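Local coordinates for putative transcriptional regulator protein (PDB 3ER6) that probably binds specific DNA sequences as an AraC-type transcription regulator, of which this chain is the DJ-1/PfpI-like domain rather than the helix-turn-helix part, at residues A[14-20]-A[81-85]; A[34-40]-A[184-188]; A[46-52]-A[67-72]; A[98-102]-A[120-126]; A[109-115]-A[162-167]. The protein carries 1 engineered substitution. One frame throughout, in Å; residues are numbered along the deposited sequence. Where two conformers were deposited one is given.

Interaction 1 of 5, residues A[14-20]-A[81-85]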
# COMPACT_ATOMS: atom_id res chain seq x y z
N LEU A 14 1.04 13.86 2.67
CA LEU A 14 1.81 13.91 3.88
C LEU A 14 1.85 12.53 4.53
O LEU A 14 0.79 11.96 4.89
CB LEU A 14 1.14 14.89 4.85
CG LEU A 14 1.74 14.99 6.24
CD1 LEU A 14 3.19 15.64 6.18
CD2 LEU A 14 0.78 15.79 7.09
N ALA A 15 3.08 12.01 4.70
CA ALA A 15 3.32 10.69 5.31
C ALA A 15 3.96 10.94 6.66
O ALA A 15 5.15 11.25 6.75
CB ALA A 15 4.26 9.82 4.36
N PRO A 16 3.16 10.91 7.72
CA PRO A 16 3.72 11.25 9.00
C PRO A 16 4.75 10.28 9.61
O PRO A 16 5.54 10.70 10.42
CB PRO A 16 2.49 11.34 9.90
CG PRO A 16 1.39 11.88 8.94
CD PRO A 16 1.69 10.99 7.68
N THR A 17 4.74 9.00 9.24
CA THR A 17 5.65 8.02 9.85
C THR A 17 6.02 6.88 8.91
O THR A 17 5.15 6.32 8.23
CB THR A 17 5.07 7.43 11.19
OG1 THR A 17 5.94 6.38 11.68
CG2 THR A 17 3.74 6.84 11.00
N GLY A 18 7.31 6.49 8.90
CA GLY A 18 7.73 5.36 8.11
C GLY A 18 7.26 4.02 8.68
O GLY A 18 7.36 3.00 8.04
N ARG A 19 6.70 4.02 9.87
CA ARG A 19 6.10 2.79 10.40
C ARG A 19 4.86 2.36 9.61
O ARG A 19 4.57 1.15 9.50
CB ARG A 19 5.74 2.99 11.89
CG ARG A 19 6.94 3.35 12.85
CD ARG A 19 8.00 2.20 12.97
NE ARG A 19 8.94 2.26 11.84
CZ ARG A 19 9.77 1.27 11.51
NH1 ARG A 19 10.56 1.39 10.48
NH2 ARG A 19 9.80 0.14 12.22
N TYR A 20 4.17 3.34 9.01
CA TYR A 20 2.91 3.08 8.34
C TYR A 20 2.78 4.08 7.22
O TYR A 20 2.05 5.08 7.35
CB TYR A 20 1.73 3.25 9.34
CG TYR A 20 1.78 2.15 10.39
CD1 TYR A 20 1.47 0.83 10.05
CD2 TYR A 20 2.18 2.42 11.71
CE1 TYR A 20 1.51 -0.21 11.04
CE2 TYR A 20 2.28 1.42 12.67
CZ TYR A 20 1.94 0.13 12.36
OH TYR A 20 2.02 -0.84 13.35
N GLY A 81 -1.66 10.78 5.66
CA GLY A 81 -1.53 9.33 5.99
C GLY A 81 -1.57 8.98 7.48
O GLY A 81 -1.78 9.83 8.35
N SER A 82 -1.29 7.69 7.77
CA SER A 82 -1.21 7.15 9.12
C SER A 82 -0.25 7.90 10.03
O SER A 82 0.84 8.34 9.63
CB SER A 82 -0.78 5.67 9.05
OG SER A 82 -0.90 5.11 10.34
N ILE A 83 -0.67 8.03 11.29
CA ILE A 83 0.25 8.53 12.30
C ILE A 83 0.69 7.43 13.23
O ILE A 83 1.32 7.70 14.26
CB ILE A 83 -0.33 9.80 13.07
CG1 ILE A 83 -1.65 9.49 13.82
CG2 ILE A 83 -0.51 10.99 12.12
CD1 ILE A 83 -2.06 10.66 14.86
N GLY A 84 0.36 6.19 12.88
CA GLY A 84 0.59 5.04 13.78
C GLY A 84 -0.28 5.17 15.04
O GLY A 84 -1.43 5.53 14.95
N ASP A 85 0.29 4.92 16.20
CA ASP A 85 -0.47 5.00 17.43
C ASP A 85 -0.59 6.45 17.84
O ASP A 85 0.40 7.09 18.23
CB ASP A 85 0.22 4.20 18.53
CG ASP A 85 -0.54 4.24 19.86
OD1 ASP A 85 -1.58 4.93 20.05
OD2 ASP A 85 -0.04 3.55 20.76
O HOH W 1 2.54 7.90 7.55
O HOH W 2 -0.14 5.94 5.57
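Two loops run side by side just past the ends of adjacent parallel strands, 9-14 and 77-80. Gly81 N donates to Leu14 O at 2.8 Å, a last sheet-like bond. Beyond it the closest CA pairs are Pro16 with Ile83 (5.5 Å) and Tyr20 with Ser82 (5.8 Å). The segment 14-20 then closes a type I turn from Thr17 to Tyr20, while water fills the gap: one molecule accepts from Thr17 N and lies 2.7 Å from Ser82 O, and a second bridges Ser82 N to Tyr20 O. Loops at the C-terminal strand ends form the edge where flavodoxin-like folds, the DJ-1/PfpI family among them, usually place their active site. The bare CA of Gly81 lets the loops lie close. At Gly84 positive phi favours glycine, and a CB would point at the ring of Tyr20, whose CD2 lies 3.7 Å from Gly84 CA. Each loop is braced by an ST turn, Arg19 N to Thr17 OG1 and Gly84 N to Ser82 OG; Ser82 OG also bonds Asp115. Pro16 CB packs on Ile83 CG2 at 3.7 Å, and Thr17 CG2 rests 3.5 Å from Ser82 O. Tyr20 OH reaches Thr33 of the second subunit.

Interaction 2 of 5, residues A[34-40]-A[184-188]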
# COMPACT_ATOMS: atom_id res chain seq x y z
N ALA A 34 -5.08 5.92 -12.54
CA ALA A 34 -6.34 6.46 -13.07
C ALA A 34 -6.08 7.67 -13.99
O ALA A 34 -6.73 7.81 -15.05
CB ALA A 34 -7.21 6.88 -11.92
N ALA A 35 -5.15 8.53 -13.61
CA ALA A 35 -4.78 9.65 -14.49
C ALA A 35 -4.26 9.12 -15.86
O ALA A 35 -4.56 9.70 -16.94
CB ALA A 35 -3.72 10.53 -13.80
N GLU A 36 -3.52 8.00 -15.84
CA GLU A 36 -3.11 7.36 -17.09
C GLU A 36 -4.32 6.80 -17.84
O GLU A 36 -4.46 7.01 -19.07
CB GLU A 36 -2.06 6.24 -16.89
CG GLU A 36 -1.77 5.48 -18.20
CD GLU A 36 -0.94 4.20 -18.02
OE1 GLU A 36 -0.76 3.77 -16.84
OE2 GLU A 36 -0.49 3.63 -19.05
N PHE A 37 -5.26 6.16 -17.16
CA PHE A 37 -6.47 5.72 -17.86
C PHE A 37 -7.24 6.89 -18.48
O PHE A 37 -7.90 6.71 -19.53
CB PHE A 37 -7.51 5.06 -16.96
CG PHE A 37 -7.08 3.77 -16.32
CD1 PHE A 37 -6.21 2.89 -16.95
CD2 PHE A 37 -7.60 3.41 -15.09
CE1 PHE A 37 -5.85 1.70 -16.34
CE2 PHE A 37 -7.24 2.22 -14.47
CZ PHE A 37 -6.34 1.37 -15.10
N ALA A 38 -7.21 8.05 -17.82
CA ALA A 38 -7.91 9.24 -18.32
C ALA A 38 -7.11 9.95 -19.40
O ALA A 38 -7.57 10.94 -19.94
CB ALA A 38 -8.18 10.23 -17.14
N GLU A 39 -5.91 9.47 -19.68
CA GLU A 39 -4.94 10.12 -20.55
C GLU A 39 -4.77 11.59 -20.19
O GLU A 39 -4.68 12.50 -21.07
CB GLU A 39 -5.32 9.94 -22.03
CG GLU A 39 -5.43 8.50 -22.43
CD GLU A 39 -5.90 8.36 -23.90
OE1 GLU A 39 -5.04 8.16 -24.74
OE2 GLU A 39 -7.10 8.53 -24.22
N PHE A 40 -4.67 11.83 -18.89
CA PHE A 40 -4.52 13.19 -18.38
C PHE A 40 -3.05 13.48 -18.14
O PHE A 40 -2.38 12.76 -17.41
CB PHE A 40 -5.26 13.33 -17.08
CG PHE A 40 -5.19 14.69 -16.51
CD1 PHE A 40 -5.85 15.76 -17.14
CD2 PHE A 40 -4.53 14.92 -15.31
CE1 PHE A 40 -5.80 17.06 -16.58
CE2 PHE A 40 -4.48 16.21 -14.73
CZ PHE A 40 -5.10 17.27 -15.37
N PHE A 184 -12.10 12.87 -13.18
CA PHE A 184 -11.90 12.20 -14.45
C PHE A 184 -13.18 11.56 -15.04
O PHE A 184 -13.20 11.19 -16.21
CB PHE A 184 -10.79 11.13 -14.35
CG PHE A 184 -9.47 11.67 -13.91
CD1 PHE A 184 -8.84 12.67 -14.64
CD2 PHE A 184 -8.85 11.19 -12.77
CE1 PHE A 184 -7.61 13.19 -14.25
CE2 PHE A 184 -7.61 11.70 -12.37
CZ PHE A 184 -6.99 12.70 -13.10
N GLY A 185 -14.22 11.41 -14.24
CA GLY A 185 -15.47 10.89 -14.75
C GLY A 185 -15.70 9.40 -14.53
O GLY A 185 -14.83 8.67 -14.01
N LYS A 186 -16.85 8.94 -14.98
CA LYS A 186 -17.31 7.59 -14.65
C LYS A 186 -16.49 6.46 -15.24
O LYS A 186 -16.18 5.46 -14.55
CB LYS A 186 -18.79 7.39 -15.05
CG LYS A 186 -19.75 7.71 -13.93
CD LYS A 186 -21.22 7.30 -14.27
CE LYS A 186 -21.89 8.35 -15.21
NZ LYS A 186 -22.30 9.58 -14.45
N HIS A 187 -16.15 6.58 -16.51
CA HIS A 187 -15.46 5.50 -17.18
C HIS A 187 -14.10 5.29 -16.52
O HIS A 187 -13.67 4.15 -16.30
CB HIS A 187 -15.28 5.86 -18.69
CG HIS A 187 -16.42 5.40 -19.55
ND1 HIS A 187 -17.08 4.21 -19.34
CD2 HIS A 187 -17.03 5.99 -20.61
CE1 HIS A 187 -18.06 4.09 -20.21
NE2 HIS A 187 -18.03 5.14 -21.02
N THR A 188 -13.38 6.39 -16.29
CA THR A 188 -12.08 6.33 -15.57
C THR A 188 -12.23 5.68 -14.18
O THR A 188 -11.43 4.81 -13.78
CB THR A 188 -11.43 7.73 -15.49
OG1 THR A 188 -11.34 8.28 -16.82
CG2 THR A 188 -9.97 7.72 -14.87
O HOH W 3 -10.56 6.63 -18.83
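The largest bump here is the ring of Phe184, which fits a hollow made by Ala35, Ala38 and Phe40. Small methyls floor it: Ala38 CB lies 3.6 Å from Phe184 CD1 and Ala35 CB 4.0 Å from Phe184 CZ. Phe40 forms its wall, with its CG 3.6 Å from Phe184 CE1; the ring planes are inclined at 58°. Phe40 can stand there because the helix stops in a Schellman motif at Glu39, whose positive phi turns the chain. The second bump is Thr188. Its CG2 meets the backbone at Ala34 O (3.2 Å) and lies 4.1 Å from Ala34 CB, where a small side chain admits it; a water hydrogen-bonded to both Thr188 OG1 and Phe37 O satisfies the buried hydroxyl. Gly185, at phi 97° and psi 179°, lets the chain kink between the two bumps. The contact ties the C-terminal end of helix 22-37 to the junction of helices 173-184 and 186-195, with Val180 beside Ala34 and Thr188, and Leu9 of strand 9-14 against Phe40 and Phe184.

Interaction 3 of 5, residues A[46-52]-A[67-72]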
# COMPACT_ATOMS: atom_id res chain seq x y z
N HIS A 46 3.15 14.65 -4.88
CA HIS A 46 4.36 14.88 -4.07
C HIS A 46 4.20 14.25 -2.72
O HIS A 46 3.23 14.56 -2.03
CB HIS A 46 4.64 16.41 -3.87
CG HIS A 46 4.56 17.21 -5.13
ND1 HIS A 46 5.67 17.53 -5.87
CD2 HIS A 46 3.49 17.75 -5.78
CE1 HIS A 46 5.30 18.23 -6.93
NE2 HIS A 46 3.99 18.39 -6.90
N VAL A 47 5.11 13.36 -2.35
CA VAL A 47 5.20 12.94 -0.95
C VAL A 47 6.00 13.95 -0.13
O VAL A 47 7.10 14.35 -0.53
CB VAL A 47 5.82 11.51 -0.84
CG1 VAL A 47 6.12 11.16 0.59
CG2 VAL A 47 4.84 10.46 -1.50
N VAL A 48 5.46 14.34 1.01
CA VAL A 48 6.14 15.20 1.99
C VAL A 48 6.10 14.60 3.38
O VAL A 48 5.21 13.79 3.69
CB VAL A 48 5.55 16.65 2.05
CG1 VAL A 48 5.77 17.35 0.70
CG2 VAL A 48 4.05 16.61 2.47
N THR A 49 7.10 14.92 4.20
CA THR A 49 7.17 14.38 5.54
C THR A 49 7.15 15.55 6.52
O THR A 49 7.50 16.69 6.18
CB THR A 49 8.43 13.52 5.74
OG1 THR A 49 9.59 14.38 5.76
CG2 THR A 49 8.55 12.35 4.62
N PRO A 50 6.70 15.28 7.75
CA PRO A 50 6.43 16.37 8.68
C PRO A 50 7.61 17.30 8.97
O PRO A 50 7.38 18.51 9.19
CB PRO A 50 5.96 15.66 9.97
CG PRO A 50 5.53 14.28 9.55
CD PRO A 50 6.45 13.93 8.33
N ASN A 51 8.82 16.76 8.98
CA ASN A 51 10.03 17.55 9.22
C ASN A 51 10.86 17.61 7.93
O ASN A 51 12.02 18.02 7.94
CB ASN A 51 10.85 16.87 10.35
CG ASN A 51 11.10 15.35 10.07
OD1 ASN A 51 10.68 14.78 9.01
ND2 ASN A 51 11.79 14.69 11.00
N ASN A 52 10.26 17.22 6.81
CA ASN A 52 10.97 17.16 5.51
C ASN A 52 12.24 16.30 5.57
O ASN A 52 13.18 16.47 4.73
CB ASN A 52 11.29 18.59 4.98
CG ASN A 52 10.04 19.48 4.92
OD1 ASN A 52 9.07 19.11 4.27
ND2 ASN A 52 10.07 20.66 5.58
N ALA A 67 10.41 17.28 -2.14
CA ALA A 67 9.75 18.56 -1.93
C ALA A 67 9.54 18.71 -0.44
O ALA A 67 9.44 17.70 0.28
CB ALA A 67 8.43 18.57 -2.70
N GLN A 68 9.47 19.97 0.02
CA GLN A 68 9.11 20.32 1.42
C GLN A 68 7.63 20.74 1.48
O GLN A 68 7.13 21.38 0.55
CB GLN A 68 10.02 21.47 1.91
CG GLN A 68 11.50 21.06 1.98
CD GLN A 68 12.37 22.06 2.73
OE1 GLN A 68 12.17 23.25 2.57
NE2 GLN A 68 13.33 21.58 3.56
N TRP A 69 6.94 20.36 2.56
CA TRP A 69 5.51 20.72 2.67
C TRP A 69 5.29 22.23 2.62
O TRP A 69 4.27 22.69 2.07
CB TRP A 69 4.87 20.09 3.91
CG TRP A 69 5.39 20.51 5.29
CD1 TRP A 69 6.32 19.85 6.07
CD2 TRP A 69 5.00 21.67 6.05
NE1 TRP A 69 6.52 20.52 7.23
CE2 TRP A 69 5.72 21.63 7.27
CE3 TRP A 69 4.10 22.71 5.83
CZ2 TRP A 69 5.56 22.60 8.27
CZ3 TRP A 69 3.95 23.70 6.81
CH2 TRP A 69 4.69 23.65 7.99
N GLN A 70 6.26 22.99 3.13
CA GLN A 70 6.19 24.47 3.15
C GLN A 70 6.21 25.06 1.73
O GLN A 70 5.75 26.17 1.54
CB GLN A 70 7.33 25.11 4.00
CG GLN A 70 7.33 24.87 5.47
CD GLN A 70 8.11 23.64 5.87
OE1 GLN A 70 8.31 22.73 5.03
NE2 GLN A 70 8.50 23.54 7.17
N SER A 71 6.67 24.33 0.72
CA SER A 71 6.62 24.87 -0.65
C SER A 71 5.23 24.87 -1.28
O SER A 71 5.06 25.36 -2.40
CB SER A 71 7.56 24.10 -1.58
OG SER A 71 8.88 24.13 -1.08
N PHE A 72 4.23 24.30 -0.61
CA PHE A 72 2.90 24.19 -1.19
C PHE A 72 1.93 25.15 -0.53
O PHE A 72 1.55 24.96 0.60
CB PHE A 72 2.41 22.71 -1.15
CG PHE A 72 3.31 21.76 -1.90
CD1 PHE A 72 3.30 21.73 -3.28
CD2 PHE A 72 4.20 20.94 -1.23
CE1 PHE A 72 4.17 20.92 -4.00
CE2 PHE A 72 5.05 20.10 -1.92
CZ PHE A 72 5.07 20.07 -3.30
O HOH W 4 8.98 16.64 2.84
O HOH W 5 14.34 18.86 3.85
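Asn52 is the polar hub: its OD1 accepts from Trp69 N at 3.0 Å, and its ND2 donates to Gln70 OE1 at 2.8 Å. An amide, offering both acceptor and donor, suits this double task, and the type I turn from Thr49 to Asn52 presents it to the start of the 3-10 segment 69-71. Trp69 NE1 donates to Pro50 O (2.9 Å), so the indole finds a partner for its one polar atom while its ring stays buried. A water links Thr49 N, Asn52 OD1 and Ala67 O. Farther out, branched Val48 puts CG2 3.9 Å from Trp69 CB and CG1 3.9 Å from Phe72 CE2. Phe72 CZ lies over one face of the His46 ring, 3.4 Å from His46 CG, with the planes at 47°. The loop 67-72 closes over 43-48, the strand at the edge of this chain's sheet, between its neighbour 9-14, where Val12 touches Val48 and Phe72, and helix 95-106, whose Ala96 and Leu97 meet Trp69; the second subunit adds backbone hydrogen bonds to Val47.

Interaction 4 of 5, residues A[98-102]-A[120-126]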
# COMPACT_ATOMS: atom_id res chain seq x y z
N PHE A 98 -0.25 21.56 11.63
CA PHE A 98 -1.69 21.75 11.84
C PHE A 98 -2.18 23.05 11.21
O PHE A 98 -3.26 23.09 10.66
CB PHE A 98 -2.07 21.73 13.33
CG PHE A 98 -2.25 20.36 13.87
CD1 PHE A 98 -3.38 19.62 13.52
CD2 PHE A 98 -1.30 19.80 14.70
CE1 PHE A 98 -3.57 18.33 14.03
CE2 PHE A 98 -1.47 18.52 15.20
CZ PHE A 98 -2.62 17.77 14.86
N ASP A 99 -1.39 24.14 11.31
CA ASP A 99 -1.83 25.39 10.73
C ASP A 99 -1.93 25.23 9.23
O ASP A 99 -2.86 25.70 8.62
CB ASP A 99 -0.87 26.56 11.05
CG ASP A 99 -0.85 26.93 12.54
OD1 ASP A 99 -1.82 26.59 13.25
OD2 ASP A 99 0.15 27.55 13.01
N TRP A 100 -0.96 24.54 8.63
CA TRP A 100 -0.94 24.35 7.18
C TRP A 100 -2.16 23.52 6.66
O TRP A 100 -2.82 23.90 5.71
CB TRP A 100 0.41 23.69 6.84
CG TRP A 100 0.64 23.33 5.41
CD1 TRP A 100 0.91 24.19 4.37
CD2 TRP A 100 0.78 22.00 4.89
NE1 TRP A 100 1.16 23.47 3.22
CE2 TRP A 100 1.07 22.13 3.51
CE3 TRP A 100 0.61 20.73 5.44
CZ2 TRP A 100 1.21 21.02 2.68
CZ3 TRP A 100 0.78 19.60 4.61
CH2 TRP A 100 1.07 19.77 3.22
N ILE A 101 -2.53 22.46 7.37
CA ILE A 101 -3.70 21.65 7.04
C ILE A 101 -4.99 22.47 7.20
O ILE A 101 -5.90 22.44 6.35
CB ILE A 101 -3.72 20.42 7.97
CG1 ILE A 101 -2.53 19.49 7.62
CG2 ILE A 101 -5.11 19.67 7.92
CD1 ILE A 101 -2.26 18.38 8.70
N ARG A 102 -5.04 23.19 8.32
CA ARG A 102 -6.21 24.04 8.60
C ARG A 102 -6.38 25.01 7.44
O ARG A 102 -7.49 25.17 6.90
CB ARG A 102 -6.03 24.76 9.94
CG ARG A 102 -7.07 25.80 10.26
CD ARG A 102 -6.65 26.56 11.55
NE ARG A 102 -7.55 27.69 11.79
CZ ARG A 102 -8.71 27.61 12.45
NH1 ARG A 102 -9.07 26.47 12.98
NH2 ARG A 102 -9.46 28.68 12.61
N VAL A 120 -5.82 13.18 12.97
CA VAL A 120 -5.31 14.51 12.62
C VAL A 120 -6.45 15.46 12.17
O VAL A 120 -6.58 16.61 12.67
CB VAL A 120 -4.22 14.45 11.50
CG1 VAL A 120 -3.69 15.85 11.19
CG2 VAL A 120 -3.06 13.50 11.92
N VAL A 121 -7.29 14.99 11.26
CA VAL A 121 -8.41 15.86 10.83
C VAL A 121 -9.42 16.08 12.03
O VAL A 121 -9.98 17.16 12.16
CB VAL A 121 -9.15 15.35 9.55
CG1 VAL A 121 -8.18 15.27 8.40
CG2 VAL A 121 -9.77 14.01 9.81
N ALA A 122 -9.61 15.07 12.89
CA ALA A 122 -10.46 15.26 14.10
C ALA A 122 -9.91 16.38 14.95
O ALA A 122 -10.63 17.35 15.24
CB ALA A 122 -10.61 13.96 14.93
N LYS A 123 -8.64 16.26 15.34
CA LYS A 123 -7.96 17.27 16.13
C LYS A 123 -8.03 18.67 15.49
O LYS A 123 -8.25 19.65 16.18
CB LYS A 123 -6.50 16.89 16.35
CG LYS A 123 -5.78 17.87 17.25
CD LYS A 123 -4.44 17.28 17.66
CE LYS A 123 -3.71 18.16 18.63
NZ LYS A 123 -4.71 18.84 19.55
N ALA A 124 -7.89 18.76 14.18
CA ALA A 124 -7.87 20.01 13.50
C ALA A 124 -9.28 20.62 13.34
O ALA A 124 -9.37 21.70 12.89
CB ALA A 124 -7.19 19.88 12.15
N GLY A 125 -10.35 19.91 13.72
CA GLY A 125 -11.70 20.45 13.58
C GLY A 125 -12.24 20.56 12.17
O GLY A 125 -13.20 21.30 11.93
N LEU A 126 -11.68 19.79 11.22
CA LEU A 126 -12.11 19.91 9.81
C LEU A 126 -13.52 19.36 9.51
O LEU A 126 -14.12 19.72 8.50
CB LEU A 126 -11.14 19.22 8.85
CG LEU A 126 -9.65 19.60 9.04
CD1 LEU A 126 -8.83 18.98 7.85
CD2 LEU A 126 -9.42 21.16 9.13
O HOH W 6 -7.90 23.98 13.13
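Phe98 makes the broadest contribution from helix 95-106. Its side chain reaches across to helix 117-124, where the ring edge meets Ala124, with CD1 4.1 Å from Ala124 CB, and CE1 packs 3.8 Å from Val120 CG1. Lys123 CD touches the ring, 3.4 Å from Phe98 CZ; its NZ is 5.7 Å from the ring centroid, at most a weak cation-pi attraction. A large side chain suits this place, since the axes of 98-102 and 120-124 stay 10.5 Å apart. One turn on, Ile101 fills the deeper part of the interface: its CD1 is 3.8 Å from Val120 CG1 and its CG2 3.8 Å from Leu126 CD1, so its two branches engage different partners. Arg102 closes the exposed rim. Its CA lies 4.3 Å from Leu126 CD2, and a water joins its NH1 to Ala124 O, a carbonyl at the end of the helix. There Gly125, with the positive phi of a Schellman motif, turns the chain and brings Leu126 back under Ile101. The helices cross at -83°, nearly perpendicular, and pack on one side of the sheet: Ile101 touches Leu78 and Ile80, Val121 touches Ile111 and Ala113. Helix 95-106 joins strand 77-80 to 110-114 as a beta-alpha-beta crossover, and helix 117-124 follows directly, as expected of the flavodoxin-like DJ-1/PfpI fold.

Interaction 5 of 5, residues A[109-115]-A[162-167]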
# COMPACT_ATOMS: atom_id res chain seq x y z
N SER A 109 -9.04 23.07 -0.50
CA SER A 109 -8.38 21.80 -0.85
C SER A 109 -9.28 20.63 -0.47
O SER A 109 -9.93 20.69 0.57
CB SER A 109 -7.03 21.67 -0.07
OG SER A 109 -6.09 22.60 -0.60
N LYS A 110 -9.34 19.57 -1.28
CA LYS A 110 -9.92 18.33 -0.74
C LYS A 110 -8.95 17.74 0.28
O LYS A 110 -7.74 17.73 0.03
CB LYS A 110 -10.24 17.30 -1.82
CG LYS A 110 -11.32 17.76 -2.80
CD LYS A 110 -11.48 16.69 -3.91
CE LYS A 110 -12.49 17.14 -4.94
NZ LYS A 110 -13.73 17.52 -4.23
N ILE A 111 -9.46 17.29 1.45
CA ILE A 111 -8.62 16.72 2.51
C ILE A 111 -9.00 15.25 2.66
O ILE A 111 -10.14 14.87 3.03
CB ILE A 111 -8.80 17.43 3.89
CG1 ILE A 111 -8.78 18.97 3.78
CG2 ILE A 111 -7.80 16.91 4.96
CD1 ILE A 111 -7.40 19.57 3.23
N VAL A 112 -8.04 14.37 2.39
CA VAL A 112 -8.32 12.93 2.39
C VAL A 112 -7.49 12.35 3.52
O VAL A 112 -6.25 12.46 3.50
CB VAL A 112 -7.87 12.24 1.05
CG1 VAL A 112 -8.21 10.73 1.13
CG2 VAL A 112 -8.53 12.90 -0.21
N ALA A 113 -8.13 11.76 4.52
CA ALA A 113 -7.43 11.29 5.70
C ALA A 113 -7.66 9.79 5.75
O ALA A 113 -8.81 9.34 5.66
CB ALA A 113 -8.00 11.94 7.00
N ILE A 114 -6.55 9.02 5.87
CA ILE A 114 -6.59 7.56 5.82
C ILE A 114 -6.00 6.98 7.08
O ILE A 114 -5.00 7.53 7.59
CB ILE A 114 -5.85 7.05 4.48
CG1 ILE A 114 -4.37 7.40 4.47
CG2 ILE A 114 -6.48 7.73 3.23
CD1 ILE A 114 -3.61 6.82 3.23
N ASP A 115 -6.60 5.88 7.61
CA ASP A 115 -6.07 5.22 8.76
C ASP A 115 -6.06 6.28 9.89
O ASP A 115 -6.97 7.13 9.93
CB ASP A 115 -4.65 4.66 8.49
CG ASP A 115 -4.16 3.64 9.58
OD1 ASP A 115 -4.90 3.24 10.50
OD2 ASP A 115 -3.00 3.23 9.49
N ASN A 162 -15.68 18.83 1.95
CA ASN A 162 -14.48 18.45 1.21
C ASN A 162 -13.51 17.59 1.96
O ASN A 162 -12.34 17.52 1.58
CB ASN A 162 -13.74 19.69 0.71
CG ASN A 162 -14.16 20.04 -0.65
OD1 ASN A 162 -14.14 19.18 -1.57
ND2 ASN A 162 -14.59 21.27 -0.82
N VAL A 163 -13.99 16.97 3.03
CA VAL A 163 -13.14 16.12 3.86
C VAL A 163 -13.57 14.67 3.60
O VAL A 163 -14.75 14.32 3.75
CB VAL A 163 -13.25 16.48 5.38
CG1 VAL A 163 -12.33 15.57 6.23
CG2 VAL A 163 -12.96 17.95 5.60
N TYR A 164 -12.62 13.83 3.23
CA TYR A 164 -12.86 12.42 2.91
C TYR A 164 -12.12 11.56 3.90
O TYR A 164 -10.89 11.68 4.04
CB TYR A 164 -12.30 12.09 1.49
CG TYR A 164 -12.91 12.89 0.39
CD1 TYR A 164 -13.78 12.28 -0.53
CD2 TYR A 164 -12.61 14.24 0.24
CE1 TYR A 164 -14.34 12.99 -1.59
CE2 TYR A 164 -13.20 15.01 -0.80
CZ TYR A 164 -14.07 14.37 -1.69
OH TYR A 164 -14.64 15.09 -2.69
N LEU A 165 -12.83 10.69 4.59
CA LEU A 165 -12.27 9.83 5.57
C LEU A 165 -12.34 8.36 5.12
O LEU A 165 -13.41 7.86 4.70
CB LEU A 165 -13.02 9.92 6.93
CG LEU A 165 -13.26 11.29 7.59
CD1 LEU A 165 -13.99 11.07 8.94
CD2 LEU A 165 -11.94 12.07 7.79
N SER A 166 -11.21 7.65 5.24
CA SER A 166 -11.20 6.23 4.89
C SER A 166 -10.39 5.45 6.00
O SER A 166 -9.17 5.59 6.10
CB SER A 166 -10.60 6.02 3.49
OG SER A 166 -10.47 4.60 3.25
N SER A 167 -11.09 4.68 6.84
CA SER A 167 -10.48 3.92 7.96
C SER A 167 -9.30 3.02 7.53
O SER A 167 -8.26 3.01 8.16
CB SER A 167 -11.52 3.00 8.63
OG SER A 167 -12.47 3.80 9.28
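This is a parallel strand pair deep in the central sheet, where strand 110-114 lies between 77-80 and 163-166. Five backbone hydrogen bonds stitch it in the alternating parallel pattern: Ile111 N to Asn162 O (2.9 Å), Tyr164 N to Ile111 O (2.7 Å), Ala113 N to Tyr164 O (2.8 Å), Ser166 N to Ala113 O (3.0 Å) and Asp115 N to Ser166 O (3.0 Å). Branched Ile111 and Val163, with Ala113 and Leu165, face helix 117-124 or its following loop; Ala113 CB sits 4.0 Å from Leu165 CD2, and its smallness admits Val121. Val112 and Tyr164 lie on the opposite face, toward helix 173-184, Val112 CG2 being 4.2 Å from Tyr164 CB. At the N-terminal end, Lys110 NZ donates to Tyr164 OH at 3.0 Å and Asn162 OD1 at 3.2 Å, and forms a salt bridge with Glu182, which also bonds the tyrosine. Asp115 follows the strand with phi 60° and psi -146°, the strained position that in many DJ-1/PfpI relatives belongs to the nucleophilic cysteine of the elbow. Here the residue is a carboxylate, held by Ser82 and His135, so the cysteine chemistry of those relatives is probably not available at this position.

How the interactions relate
Four of the contacts form one connected body. Interaction 1 meets interaction 5 at the elbow-like site, where Ser82 OG lies 2.9 Å from Asp115 OD2, a probable hydrogen bond between loops at neighbouring strand ends. Interaction 3 continues the sheet outward, Ala15 N reaching Val48 O at 3.0 Å; both interactions 1 and 3 also touch the second subunit. Interaction 4 lies against one face of interaction 5, with Val121 CG2 3.5 Å from Leu165 CD2, and joins interaction 3 through Trp100 NE1 and Phe72 O, 3.0 Å apart. Interaction 2 stands alone: its centre is 28 Å from that of interaction 1, across the chain's centre, and its nearest atoms are about 9 Å from interaction 5.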